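Local coordinates for hypothetical protein 19.1 (Bacillus phage spp1, PDB 2X8K) that forms, as a homohexamer, a wide channel at the distal tip of the phage tail and stays with the tail after DNA ejection, at residues V9-Y14 / T96-P101; L24-R29 / D64-G69; R29-Y34 / R59-D64. All blocks are in the same frame, centred on the assembly; numbering follows the deposited sequence.

In the fold
All three contacts lie in the N-terminal domain and reach the same antiparallel sheet. Contact 1 joins strands 12-14 and 93-97; contacts 2 and 3 follow strand 59-67 along its length, first beside strand 23-29 and then beside the loop that leaves it, sharing Arg29 and Asp64. All are partly buried. Phe10, Met12 and Phe97 of contact 1 pack with Val25, Val28 and Val63 of the other two, while the charged groups keep to the margins: an acidic pair bridged by arginine beside the bulge of contact 2, two arginines in contact 3. Arg31 of contact 3 forms salt bridges with Asp99 and Glu100 of contact 1. Contacts 1 and 3 touch a second subunit; contact 2 packs against a third.

Contact 1. Residues V9-Y14 / T96-P101; sequences VFTMMY and TFSDEP
Phe10 gives up the most surface here, followed by Thr96, Ser98 and Phe97. With CG anti to the backbone N (chi1 175°), the Phe10 ring reaches across to the type I beta turn Phe97-Glu100: its CZ meets Phe97 CD2 at 3.6 Å, the two side chains crossing obliquely. The Asp99 carboxylate stands at the edge of the Phe10 ring, near CE1, nearly perpendicular to the ring plane (83°). That carboxylate forms its salt bridge with Arg31, which also makes a cation-pi contact with Phe97. Ser98 suits the strand end because its short side chain can stand in for backbone: Thr11 N donates to Ser98 OG at 3.0 Å, while Ser98 N reaches Thr11 O at 2.8 Å, nearly along the C=O axis. Farther on, Met13 and Thr96 form an antiparallel hydrogen-bonded pair, Met13 N lying 2.9 Å from Thr96 O, and Met13 CB rests against Thr96 OG1. Met12 runs extended alongside the Phe97 ring, with CG 3.6 Å from Phe97 CE2 and the sulfur in an oblique Met-aromatic contact. Ser98 thus continues the strand pairing into the turn, while Phe10, Met12 and Phe97 offer an apolar surface to Val25, Val28 and Val63.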
ATOM      1  N   VAL C   9      -0.673 -18.896 -34.180  1.00106.62           N
ATOM      2  CA  VAL C   9      -0.603 -17.750 -33.264  1.00102.65           C
ATOM      3  C   VAL C   9      -0.896 -16.381 -33.898  1.00100.73           C
ATOM      4  O   VAL C   9      -1.042 -16.261 -35.115  1.00101.95           O
ATOM      5  CB  VAL C   9       0.767 -17.684 -32.558  1.00105.73           C
ATOM      6  CG1 VAL C   9       0.827 -18.691 -31.419  1.00106.73           C
ATOM      7  CG2 VAL C   9       1.890 -17.929 -33.555  1.00106.32           C
ATOM      8  N   PHE C  10      -0.978 -15.357 -33.047  1.00 90.14           N
ATOM      9  CA  PHE C  10      -1.219 -13.989 -33.455  1.00 85.32           C
ATOM     10  C   PHE C  10       0.018 -13.472 -34.173  1.00 89.30           C
ATOM     11  O   PHE C  10       1.079 -13.385 -33.561  1.00 89.98           O
ATOM     12  CB  PHE C  10      -1.534 -13.134 -32.220  1.00 82.75           C
ATOM     13  CG  PHE C  10      -1.683 -11.670 -32.500  1.00 80.72           C
ATOM     14  CD1 PHE C  10      -2.899 -11.146 -32.889  1.00 83.07           C
ATOM     15  CD2 PHE C  10      -0.613 -10.804 -32.350  1.00 81.32           C
ATOM     16  CE1 PHE C  10      -3.040  -9.786 -33.156  1.00 82.50           C
ATOM     17  CE2 PHE C  10      -0.756  -9.439 -32.601  1.00 83.01           C
ATOM     18  CZ  PHE C  10      -1.971  -8.939 -33.008  1.00 80.70           C
ATOM     19  N   THR C  11      -0.103 -13.123 -35.451  1.00 84.90           N
ATOM     20  CA  THR C  11       1.050 -12.579 -36.159  1.00 84.03           C
ATOM     21  C   THR C  11       0.977 -11.076 -36.400  1.00 85.12           C
ATOM     22  O   THR C  11      -0.102 -10.527 -36.690  1.00 85.72           O
ATOM     23  CB  THR C  11       1.412 -13.391 -37.409  1.00 93.56           C
ATOM     24  OG1 THR C  11       0.291 -13.431 -38.278  1.00 90.82           O
ATOM     25  CG2 THR C  11       1.854 -14.809 -37.077  1.00 96.92           C
ATOM     26  N   MET C  12       2.149 -10.425 -36.250  1.00 78.00           N
ATOM     27  CA  MET C  12       2.377  -9.006 -36.510  1.00 76.31           C
ATOM     28  C   MET C  12       3.422  -8.874 -37.590  1.00 83.05           C
ATOM     29  O   MET C  12       4.532  -9.386 -37.424  1.00 85.10           O
ATOM     30  CB  MET C  12       2.836  -8.235 -35.276  1.00 76.34           C
ATOM     31  CG  MET C  12       2.948  -6.769 -35.578  1.00 79.14           C
ATOM     32  SD  MET C  12       3.916  -5.811 -34.416  1.00 81.04           S
ATOM     33  CE  MET C  12       3.572  -4.200 -34.983  1.00 76.21           C
ATOM     34  N   MET C  13       3.068  -8.200 -38.703  1.00 80.12           N
ATOM     35  CA  MET C  13       3.964  -7.978 -39.853  1.00 80.83           C
ATOM     36  C   MET C  13       4.411  -6.532 -39.877  1.00 83.13           C
ATOM     37  O   MET C  13       3.581  -5.622 -39.743  1.00 83.11           O
ATOM     38  CB  MET C  13       3.311  -8.312 -41.196  1.00 84.68           C
ATOM     39  CG  MET C  13       2.942  -9.764 -41.365  1.00 89.73           C
ATOM     40  SD  MET C  13       4.322 -10.897 -41.607  1.00 95.73           S
ATOM     41  CE  MET C  13       4.595 -10.714 -43.296  1.00 95.11           C
ATOM     42  N   TYR C  14       5.719  -6.325 -40.039  1.00 75.46           N
ATOM     43  CA  TYR C  14       6.291  -4.995 -40.091  1.00 73.01           C
ATOM     44  C   TYR C  14       7.204  -4.987 -41.283  1.00 79.63           C
ATOM     45  O   TYR C  14       8.202  -5.704 -41.278  1.00 80.68           O
ATOM     46  CB  TYR C  14       7.053  -4.722 -38.788  1.00 71.43           C
ATOM     47  CG  TYR C  14       7.770  -3.397 -38.693  1.00 71.02           C
ATOM     48  CD1 TYR C  14       7.077  -2.227 -38.404  1.00 72.08           C
ATOM     49  CD2 TYR C  14       9.156  -3.323 -38.809  1.00 72.33           C
ATOM     50  CE1 TYR C  14       7.739  -1.003 -38.280  1.00 74.99           C
ATOM     51  CE2 TYR C  14       9.832  -2.104 -38.677  1.00 73.13           C
ATOM     52  CZ  TYR C  14       9.120  -0.949 -38.396  1.00 79.46           C
ATOM     53  OH  TYR C  14       9.774   0.249 -38.242  1.00 75.17           O
ATOM     54  N   THR C  96       0.732  -4.827 -40.026  1.00 68.37           N
ATOM     55  CA  THR C  96      -0.489  -5.637 -40.027  1.00 68.65           C
ATOM     56  C   THR C  96      -0.586  -6.573 -38.827  1.00 77.04           C
ATOM     57  O   THR C  96       0.423  -7.073 -38.350  1.00 78.90           O
ATOM     58  CB  THR C  96      -0.654  -6.477 -41.314  1.00 81.55           C
ATOM     59  OG1 THR C  96       0.035  -7.726 -41.202  1.00 85.40           O
ATOM     60  CG2 THR C  96      -0.350  -5.717 -42.637  1.00 79.51           C
ATOM     61  N   PHE C  97      -1.823  -6.858 -38.381  1.00 74.00           N
ATOM     62  CA  PHE C  97      -2.091  -7.777 -37.277  1.00 71.51           C
ATOM     63  C   PHE C  97      -3.064  -8.831 -37.776  1.00 77.01           C
ATOM     64  O   PHE C  97      -4.010  -8.491 -38.511  1.00 74.92           O
ATOM     65  CB  PHE C  97      -2.683  -7.034 -36.077  1.00 70.12           C
ATOM     66  CG  PHE C  97      -1.833  -5.895 -35.600  1.00 68.66           C
ATOM     67  CD1 PHE C  97      -2.163  -4.585 -35.918  1.00 68.46           C
ATOM     68  CD2 PHE C  97      -0.708  -6.130 -34.816  1.00 71.50           C
ATOM     69  CE1 PHE C  97      -1.373  -3.523 -35.488  1.00 69.06           C
ATOM     70  CE2 PHE C  97       0.061  -5.067 -34.339  1.00 73.91           C
ATOM     71  CZ  PHE C  97      -0.275  -3.764 -34.687  1.00 71.05           C
ATOM     72  N   SER C  98      -2.805 -10.115 -37.406  1.00 75.55           N
ATOM     73  CA  SER C  98      -3.619 -11.253 -37.815  1.00 77.36           C
ATOM     74  C   SER C  98      -5.063 -11.153 -37.348  1.00 83.61           C
ATOM     75  O   SER C  98      -5.952 -11.626 -38.061  1.00 84.96           O
ATOM     76  CB  SER C  98      -2.985 -12.562 -37.370  1.00 81.97           C
ATOM     77  OG  SER C  98      -3.019 -12.718 -35.964  1.00 91.17           O
ATOM     78  N   ASP C  99      -5.315 -10.507 -36.168  1.00 79.79           N
ATOM     79  CA  ASP C  99      -6.683 -10.336 -35.660  1.00 79.40           C
ATOM     80  C   ASP C  99      -7.494  -9.351 -36.486  1.00 84.16           C
ATOM     81  O   ASP C  99      -8.721  -9.353 -36.423  1.00 85.94           O
ATOM     82  CB  ASP C  99      -6.740 -10.016 -34.166  1.00 79.44           C
ATOM     83  CG  ASP C  99      -6.143  -8.703 -33.732  1.00 91.43           C
ATOM     84  OD1 ASP C  99      -5.561  -7.985 -34.604  1.00 94.59           O
ATOM     85  OD2 ASP C  99      -6.196  -8.405 -32.499  1.00 87.58           O
ATOM     86  N   GLU C 100      -6.827  -8.531 -37.284  1.00 78.42           N
ATOM     87  CA  GLU C 100      -7.558  -7.632 -38.137  1.00 77.65           C
ATOM     88  C   GLU C 100      -7.148  -7.689 -39.595  1.00 86.21           C
ATOM     89  O   GLU C 100      -6.365  -6.858 -40.072  1.00 87.12           O
ATOM     90  CB  GLU C 100      -7.781  -6.238 -37.540  1.00 76.32           C
ATOM     91  CG  GLU C 100      -6.557  -5.375 -37.421  1.00 75.77           C
ATOM     92  CD  GLU C 100      -6.870  -4.046 -36.787  1.00 81.06           C
ATOM     93  OE1 GLU C 100      -7.938  -3.477 -37.109  1.00 86.38           O
ATOM     94  OE2 GLU C 100      -6.053  -3.575 -35.966  1.00 78.48           O
ATOM     95  N   PRO C 101      -7.669  -8.731 -40.300  1.00 85.46           N
ATOM     96  CA  PRO C 101      -7.373  -8.890 -41.725  1.00 86.76           C
ATOM     97  C   PRO C 101      -8.011  -7.772 -42.557  1.00 91.73           C
ATOM     98  O   PRO C 101      -8.938  -7.087 -42.088  1.00 91.76           O
ATOM     99  CB  PRO C 101      -7.995 -10.246 -42.036  1.00 89.91           C
ATOM    100  CG  PRO C 101      -9.127 -10.358 -41.107  1.00 92.93           C
ATOM    101  CD  PRO C 101      -8.604  -9.785 -39.846  1.00 87.36           C
TER

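Contact 2. Residues L24-R29 / D64-G69; sequences LVQEVR and DAIVFG
A classic beta bulge interrupts the antiparallel pairing of strands 23-29 and 59-67, with Gln26 and Glu27 both set against Asp64. Before it, Leu24 and Ile66 form a hydrogen-bonded pair, Leu24 N to Ile66 O and Ile66 N to Leu24 O both being 2.7 Å. At the bulge Asp64 O receives Gln26 N at 2.7 Å, nearly along its C=O axis, and Glu27 N only weakly; Asp64 N then bonds Glu27 O, almost straight at 168°. The extra residue shifts the register by one and leaves Glu27 and Asp64 side by side, pointing the same way. Glu27 OE2 and Asp64 OD1 lie 3.0 Å apart, two acceptors whose like charges would repel, an effect that Arg29, bonded to both, probably offsets. Bent at chi3 (-80°), Arg29 presents its guanidinium edge: NE and NH2 both grip the syn side of Asp64 OD1, NH2 at 2.8 Å, and NE also reaches the anti lone pair of Glu27 OE2 at 3.0 Å. Arginine suits the place because this one flat cation still offers NH1 to Glu62 OE1 in a salt bridge. At the other end Leu24 CB packs 3.8 Å from Phe68 CD2. Strand 23-29 is outermost within the chain; strand 122-130, on the other side of strand 59-67, sends Thr125 to Asp64 OD2, and Phe121 of a third subunit packs on Leu24, Gln26 and Ile66.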
ATOM      1  N   LEU C  24       6.523 -12.817 -28.649  1.00 76.50           N
ATOM      2  CA  LEU C  24       5.178 -13.284 -28.365  1.00 76.77           C
ATOM      3  C   LEU C  24       4.343 -12.095 -27.912  1.00 79.24           C
ATOM      4  O   LEU C  24       4.736 -11.390 -26.989  1.00 78.70           O
ATOM      5  CB  LEU C  24       5.316 -14.311 -27.226  1.00 78.63           C
ATOM      6  CG  LEU C  24       4.328 -15.463 -27.157  1.00 85.83           C
ATOM      7  CD1 LEU C  24       3.153 -15.118 -26.307  1.00 84.17           C
ATOM      8  CD2 LEU C  24       3.942 -15.995 -28.545  1.00 91.26           C
ATOM      9  N   VAL C  25       3.212 -11.842 -28.562  1.00 75.62           N
ATOM     10  CA  VAL C  25       2.386 -10.668 -28.260  1.00 72.97           C
ATOM     11  C   VAL C  25       1.346 -10.877 -27.173  1.00 81.28           C
ATOM     12  O   VAL C  25       0.401 -11.638 -27.373  1.00 83.64           O
ATOM     13  CB  VAL C  25       1.784 -10.044 -29.534  1.00 74.53           C
ATOM     14  CG1 VAL C  25       0.946  -8.833 -29.198  1.00 72.29           C
ATOM     15  CG2 VAL C  25       2.876  -9.665 -30.509  1.00 74.54           C
ATOM     16  N   GLN C  26       1.508 -10.164 -26.036  1.00 78.76           N
ATOM     17  CA  GLN C  26       0.584 -10.140 -24.898  1.00 78.49           C
ATOM     18  C   GLN C  26      -0.637  -9.343 -25.302  1.00 82.08           C
ATOM     19  O   GLN C  26      -1.744  -9.870 -25.240  1.00 83.61           O
ATOM     20  CB  GLN C  26       1.199  -9.415 -23.708  1.00 79.45           C
ATOM     21  CG  GLN C  26       2.184 -10.192 -22.871  1.00 99.44           C
ATOM     22  CD  GLN C  26       2.108  -9.749 -21.422  1.00124.88           C
ATOM     23  OE1 GLN C  26       1.039  -9.390 -20.920  1.00123.52           O
ATOM     24  NE2 GLN C  26       3.230  -9.833 -20.688  1.00111.58           N
ATOM     25  N   GLU C  27      -0.444  -8.058 -25.691  1.00 76.22           N
ATOM     26  CA  GLU C  27      -1.527  -7.170 -26.105  1.00 75.01           C
ATOM     27  C   GLU C  27      -1.059  -6.041 -26.976  1.00 75.33           C
ATOM     28  O   GLU C  27       0.105  -5.672 -26.913  1.00 74.66           O
ATOM     29  CB  GLU C  27      -2.353  -6.650 -24.916  1.00 76.09           C
ATOM     30  CG  GLU C  27      -1.610  -5.808 -23.899  1.00 89.58           C
ATOM     31  CD  GLU C  27      -2.480  -4.837 -23.120  1.00122.37           C
ATOM     32  OE1 GLU C  27      -3.584  -5.238 -22.678  1.00100.81           O
ATOM     33  OE2 GLU C  27      -2.038  -3.682 -22.916  1.00133.04           O
ATOM     34  N   VAL C  28      -1.980  -5.493 -27.789  1.00 69.93           N
ATOM     35  CA  VAL C  28      -1.721  -4.401 -28.724  1.00 69.13           C
ATOM     36  C   VAL C  28      -2.670  -3.259 -28.399  1.00 71.31           C
ATOM     37  O   VAL C  28      -3.872  -3.355 -28.669  1.00 75.53           O
ATOM     38  CB  VAL C  28      -1.863  -4.859 -30.223  1.00 74.07           C
ATOM     39  CG1 VAL C  28      -1.733  -3.689 -31.201  1.00 73.24           C
ATOM     40  CG2 VAL C  28      -0.874  -5.963 -30.574  1.00 74.88           C
ATOM     41  N   ARG C  29      -2.142  -2.195 -27.821  1.00 62.64           N
ATOM     42  CA  ARG C  29      -2.891  -0.967 -27.529  1.00 59.92           C
ATOM     43  C   ARG C  29      -2.651   0.020 -28.708  1.00 60.80           C
ATOM     44  O   ARG C  29      -1.727  -0.167 -29.493  1.00 61.08           O
ATOM     45  CB  ARG C  29      -2.423  -0.349 -26.205  1.00 56.28           C
ATOM     46  CG  ARG C  29      -2.857  -1.096 -24.978  1.00 56.10           C
ATOM     47  CD  ARG C  29      -2.112  -0.581 -23.791  1.00 65.53           C
ATOM     48  NE  ARG C  29      -0.751  -1.137 -23.695  1.00 78.40           N
ATOM     49  CZ  ARG C  29       0.352  -0.395 -23.737  1.00 97.52           C
ATOM     50  NH1 ARG C  29       0.274   0.925 -23.864  1.00 84.27           N
ATOM     51  NH2 ARG C  29       1.542  -0.960 -23.640  1.00 88.49           N
ATOM     52  N   ASP C  64       2.765  -4.966 -26.564  1.00 70.58           N
ATOM     53  CA  ASP C  64       3.315  -5.563 -25.338  1.00 70.72           C
ATOM     54  C   ASP C  64       3.749  -6.990 -25.670  1.00 74.91           C
ATOM     55  O   ASP C  64       2.914  -7.850 -25.904  1.00 75.58           O
ATOM     56  CB  ASP C  64       2.278  -5.529 -24.198  1.00 72.66           C
ATOM     57  CG  ASP C  64       2.076  -4.147 -23.611  1.00 95.28           C
ATOM     58  OD1 ASP C  64       0.910  -3.665 -23.593  1.00 99.98           O
ATOM     59  OD2 ASP C  64       3.076  -3.520 -23.221  1.00103.09           O
ATOM     60  N   ALA C  65       5.048  -7.214 -25.776  1.00 72.24           N
ATOM     61  CA  ALA C  65       5.594  -8.511 -26.178  1.00 73.96           C
ATOM     62  C   ALA C  65       6.511  -9.210 -25.154  1.00 81.46           C
ATOM     63  O   ALA C  65       7.046  -8.587 -24.234  1.00 79.50           O
ATOM     64  CB  ALA C  65       6.341  -8.348 -27.484  1.00 74.53           C
ATOM     65  N   ILE C  66       6.718 -10.507 -25.365  1.00 80.85           N
ATOM     66  CA  ILE C  66       7.635 -11.329 -24.605  1.00 82.53           C
ATOM     67  C   ILE C  66       8.628 -11.847 -25.613  1.00 88.33           C
ATOM     68  O   ILE C  66       8.254 -12.540 -26.552  1.00 87.16           O
ATOM     69  CB  ILE C  66       6.931 -12.462 -23.815  1.00 86.76           C
ATOM     70  CG1 ILE C  66       6.251 -11.883 -22.588  1.00 86.54           C
ATOM     71  CG2 ILE C  66       7.925 -13.542 -23.401  1.00 88.57           C
ATOM     72  CD1 ILE C  66       5.202 -12.708 -22.083  1.00 99.90           C
ATOM     73  N   VAL C  67       9.891 -11.485 -25.434  1.00 88.33           N
ATOM     74  CA  VAL C  67      10.950 -11.924 -26.325  1.00 90.70           C
ATOM     75  C   VAL C  67      11.307 -13.322 -25.888  1.00101.22           C
ATOM     76  O   VAL C  67      11.873 -13.482 -24.812  1.00100.85           O
ATOM     77  CB  VAL C  67      12.169 -10.976 -26.312  1.00 93.11           C
ATOM     78  CG1 VAL C  67      13.220 -11.458 -27.300  1.00 94.22           C
ATOM     79  CG2 VAL C  67      11.755  -9.537 -26.620  1.00 90.73           C
ATOM     80  N   PHE C  68      10.913 -14.345 -26.676  1.00103.96           N
ATOM     81  CA  PHE C  68      11.208 -15.726 -26.293  1.00107.67           C
ATOM     82  C   PHE C  68      12.659 -16.044 -26.491  1.00115.78           C
ATOM     83  O   PHE C  68      13.172 -15.901 -27.602  1.00115.34           O
ATOM     84  CB  PHE C  68      10.300 -16.774 -26.959  1.00110.87           C
ATOM     85  CG  PHE C  68       9.682 -16.461 -28.297  1.00112.21           C
ATOM     86  CD1 PHE C  68      10.458 -16.440 -29.450  1.00116.95           C
ATOM     87  CD2 PHE C  68       8.304 -16.312 -28.425  1.00113.42           C
ATOM     88  CE1 PHE C  68       9.872 -16.216 -30.700  1.00117.71           C
ATOM     89  CE2 PHE C  68       7.722 -16.093 -29.671  1.00116.22           C
ATOM     90  CZ  PHE C  68       8.511 -16.036 -30.801  1.00115.39           C
ATOM     91  N   GLY C  69      13.309 -16.392 -25.385  1.00115.63           N
ATOM     92  CA  GLY C  69      14.719 -16.749 -25.341  1.00118.82           C
ATOM     93  C   GLY C  69      15.024 -18.075 -26.020  1.00128.87           C
ATOM     94  O   GLY C  69      14.169 -18.966 -26.070  1.00129.89           O
TER

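Contact 3. Residues R29-Y34 / R59-D64; sequences RGRSVY and RELEVD
The guanidinium of Arg59 has Tyr34 CE1 over the centre of one face, 3.6 Å above its plane, and Gly30 O at its edge. The tyrosine ring is tilted 62° against it, so the two cross obliquely instead of stacking flat, while Arg59 CB lies at the ring's own edge. The Arg59 chain runs out from the strand and bends at chi3, so that NE donates to Gly30 O at 2.9 Å, nearly straight and in the guanidinium plane; NH2 goes on to Leu252 O. The second guanidinium, of Arg29, carries Glu62 CB over one face, offset toward the rim. Its NH1 forms a salt bridge with Glu62 OE1 at 2.6 Å, the carboxylate plane turned 68° from the guanidinium. The same residues make an antiparallel hydrogen-bonded pair: Arg29 N lies in the carbonyl plane of Glu62, 2.8 Å from its O, whereas Glu62 N stands above the carbonyl plane of Arg29. Gly30 follows with a positive phi (107°); a CB there would jam against the carbonyl O of Arg29, which by itself calls for glycine, and would also clash with Glu60 O and Leu61 CA. The loop heads for strand 37-41 and touches a second subunit, whose Tyr109 OH bonds Tyr34 O. Strand 59-67 pairs on its far edge with strand 122-130, and Tyr105 of strand 104-114 packs on Arg59 and Leu61.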
ATOM      1  N   ARG C  29      -2.142  -2.195 -27.821  1.00 62.64           N
ATOM      2  CA  ARG C  29      -2.891  -0.967 -27.529  1.00 59.92           C
ATOM      3  C   ARG C  29      -2.651   0.020 -28.708  1.00 60.80           C
ATOM      4  O   ARG C  29      -1.727  -0.167 -29.493  1.00 61.08           O
ATOM      5  CB  ARG C  29      -2.423  -0.349 -26.205  1.00 56.28           C
ATOM      6  CG  ARG C  29      -2.857  -1.096 -24.978  1.00 56.10           C
ATOM      7  CD  ARG C  29      -2.112  -0.581 -23.791  1.00 65.53           C
ATOM      8  NE  ARG C  29      -0.751  -1.137 -23.695  1.00 78.40           N
ATOM      9  CZ  ARG C  29       0.352  -0.395 -23.737  1.00 97.52           C
ATOM     10  NH1 ARG C  29       0.274   0.925 -23.864  1.00 84.27           N
ATOM     11  NH2 ARG C  29       1.542  -0.960 -23.640  1.00 88.49           N
ATOM     12  N   GLY C  30      -3.491   1.020 -28.840  1.00 54.95           N
ATOM     13  CA  GLY C  30      -3.387   1.986 -29.920  1.00 55.68           C
ATOM     14  C   GLY C  30      -4.450   1.844 -30.995  1.00 63.80           C
ATOM     15  O   GLY C  30      -4.456   2.619 -31.959  1.00 65.40           O
ATOM     16  N   ARG C  31      -5.333   0.831 -30.889  1.00 61.35           N
ATOM     17  CA  ARG C  31      -6.360   0.677 -31.927  1.00 63.17           C
ATOM     18  C   ARG C  31      -7.801   0.553 -31.388  1.00 67.54           C
ATOM     19  O   ARG C  31      -8.571  -0.330 -31.757  1.00 66.39           O
ATOM     20  CB  ARG C  31      -5.967  -0.359 -32.994  1.00 65.73           C
ATOM     21  CG  ARG C  31      -5.779  -1.742 -32.453  1.00 70.09           C
ATOM     22  CD  ARG C  31      -4.625  -2.396 -33.135  1.00 64.08           C
ATOM     23  NE  ARG C  31      -4.903  -3.802 -33.433  1.00 72.73           N
ATOM     24  CZ  ARG C  31      -5.081  -4.748 -32.517  1.00 80.57           C
ATOM     25  NH1 ARG C  31      -5.081  -4.443 -31.220  1.00 61.78           N
ATOM     26  NH2 ARG C  31      -5.287  -5.997 -32.885  1.00 53.23           N
ATOM     27  N   SER C  32      -8.147   1.466 -30.485  1.00 65.07           N
ATOM     28  CA  SER C  32      -9.462   1.524 -29.880  1.00 64.15           C
ATOM     29  C   SER C  32     -10.030   2.857 -30.361  1.00 67.35           C
ATOM     30  O   SER C  32      -9.521   3.431 -31.345  1.00 68.17           O
ATOM     31  CB  SER C  32      -9.324   1.603 -28.364  1.00 66.08           C
ATOM     32  OG  SER C  32     -10.497   1.225 -27.654  1.00 74.62           O
ATOM     33  N   VAL C  33     -11.081   3.341 -29.670  1.00 60.69           N
ATOM     34  CA  VAL C  33     -11.772   4.585 -29.951  1.00 59.69           C
ATOM     35  C   VAL C  33     -10.789   5.748 -30.109  1.00 65.13           C
ATOM     36  O   VAL C  33     -10.130   6.141 -29.156  1.00 66.22           O
ATOM     37  CB  VAL C  33     -12.899   4.878 -28.930  1.00 61.75           C
ATOM     38  CG1 VAL C  33     -13.856   5.918 -29.499  1.00 62.97           C
ATOM     39  CG2 VAL C  33     -13.659   3.620 -28.571  1.00 60.72           C
ATOM     40  N   TYR C  34     -10.636   6.242 -31.320  1.00 62.07           N
ATOM     41  CA  TYR C  34      -9.697   7.321 -31.587  1.00 62.01           C
ATOM     42  C   TYR C  34     -10.144   8.642 -30.984  1.00 72.10           C
ATOM     43  O   TYR C  34     -11.331   8.896 -30.897  1.00 74.42           O
ATOM     44  CB  TYR C  34      -9.458   7.466 -33.068  1.00 61.94           C
ATOM     45  CG  TYR C  34      -8.029   7.778 -33.421  1.00 62.47           C
ATOM     46  CD1 TYR C  34      -7.082   6.775 -33.501  1.00 63.38           C
ATOM     47  CD2 TYR C  34      -7.638   9.073 -33.746  1.00 64.92           C
ATOM     48  CE1 TYR C  34      -5.764   7.055 -33.840  1.00 65.99           C
ATOM     49  CE2 TYR C  34      -6.332   9.364 -34.121  1.00 66.13           C
ATOM     50  CZ  TYR C  34      -5.393   8.354 -34.159  1.00 70.73           C
ATOM     51  OH  TYR C  34      -4.092   8.649 -34.501  1.00 64.87           O
ATOM     52  N   ARG C  59      -0.991   8.330 -34.851  1.00 59.10           N
ATOM     53  CA  ARG C  59      -1.277   7.134 -34.076  1.00 58.08           C
ATOM     54  C   ARG C  59      -0.052   6.498 -33.458  1.00 68.60           C
ATOM     55  O   ARG C  59       0.976   6.409 -34.121  1.00 73.82           O
ATOM     56  CB  ARG C  59      -2.051   6.147 -34.937  1.00 55.12           C
ATOM     57  CG  ARG C  59      -2.295   4.746 -34.384  1.00 56.46           C
ATOM     58  CD  ARG C  59      -3.184   3.968 -35.349  1.00 62.62           C
ATOM     59  NE  ARG C  59      -4.431   3.632 -34.678  1.00 79.77           N
ATOM     60  CZ  ARG C  59      -5.633   3.774 -35.215  1.00 92.96           C
ATOM     61  NH1 ARG C  59      -5.759   4.206 -36.460  1.00 59.69           N
ATOM     62  NH2 ARG C  59      -6.724   3.464 -34.513  1.00 89.99           N
ATOM     63  N   GLU C  60      -0.151   6.069 -32.189  1.00 62.69           N
ATOM     64  CA  GLU C  60       0.922   5.329 -31.534  1.00 62.54           C
ATOM     65  C   GLU C  60       0.390   3.923 -31.226  1.00 65.33           C
ATOM     66  O   GLU C  60      -0.613   3.784 -30.502  1.00 65.94           O
ATOM     67  CB  GLU C  60       1.402   6.010 -30.250  1.00 63.74           C
ATOM     68  CG  GLU C  60       2.702   6.774 -30.411  1.00 82.48           C
ATOM     69  CD  GLU C  60       3.983   5.963 -30.391  1.00106.07           C
ATOM     70  OE1 GLU C  60       4.929   6.323 -31.130  1.00 85.72           O
ATOM     71  OE2 GLU C  60       4.052   4.982 -29.617  1.00106.04           O
ATOM     72  N   LEU C  61       0.996   2.903 -31.837  1.00 58.14           N
ATOM     73  CA  LEU C  61       0.604   1.524 -31.623  1.00 56.68           C
ATOM     74  C   LEU C  61       1.543   0.999 -30.552  1.00 63.75           C
ATOM     75  O   LEU C  61       2.752   1.209 -30.641  1.00 64.88           O
ATOM     76  CB  LEU C  61       0.722   0.703 -32.921  1.00 57.06           C
ATOM     77  CG  LEU C  61      -0.402   0.881 -33.931  1.00 61.99           C
ATOM     78  CD1 LEU C  61      -0.020   0.308 -35.290  1.00 64.51           C
ATOM     79  CD2 LEU C  61      -1.714   0.281 -33.437  1.00 60.46           C
ATOM     80  N   GLU C  62       1.003   0.343 -29.532  1.00 60.45           N
ATOM     81  CA  GLU C  62       1.822  -0.123 -28.439  1.00 60.85           C
ATOM     82  C   GLU C  62       1.691  -1.605 -28.339  1.00 69.67           C
ATOM     83  O   GLU C  62       0.662  -2.099 -27.900  1.00 72.81           O
ATOM     84  CB  GLU C  62       1.442   0.570 -27.110  1.00 61.21           C
ATOM     85  CG  GLU C  62       0.542   1.799 -27.237  1.00 75.43           C
ATOM     86  CD  GLU C  62       0.897   2.983 -26.348  1.00114.00           C
ATOM     87  OE1 GLU C  62       0.292   3.109 -25.256  1.00111.38           O
ATOM     88  OE2 GLU C  62       1.761   3.797 -26.750  1.00113.39           O
ATOM     89  N   VAL C  63       2.718  -2.325 -28.759  1.00 65.76           N
ATOM     90  CA  VAL C  63       2.731  -3.783 -28.703  1.00 65.20           C
ATOM     91  C   VAL C  63       3.465  -4.247 -27.459  1.00 72.89           C
ATOM     92  O   VAL C  63       4.657  -3.968 -27.323  1.00 74.48           O
ATOM     93  CB  VAL C  63       3.367  -4.370 -29.982  1.00 68.13           C
ATOM     94  CG1 VAL C  63       3.334  -5.898 -29.965  1.00 68.16           C
ATOM     95  CG2 VAL C  63       2.695  -3.804 -31.230  1.00 67.38           C
ATOM     96  N   ASP C  64       2.765  -4.966 -26.564  1.00 70.58           N
ATOM     97  CA  ASP C  64       3.315  -5.563 -25.338  1.00 70.72           C
ATOM     98  C   ASP C  64       3.749  -6.990 -25.670  1.00 74.91           C
ATOM     99  O   ASP C  64       2.914  -7.850 -25.904  1.00 75.58           O
ATOM    100  CB  ASP C  64       2.278  -5.529 -24.198  1.00 72.66           C
ATOM    101  CG  ASP C  64       2.076  -4.147 -23.611  1.00 95.28           C
ATOM    102  OD1 ASP C  64       0.910  -3.665 -23.593  1.00 99.98           O
ATOM    103  OD2 ASP C  64       3.076  -3.520 -23.221  1.00103.09           O
TER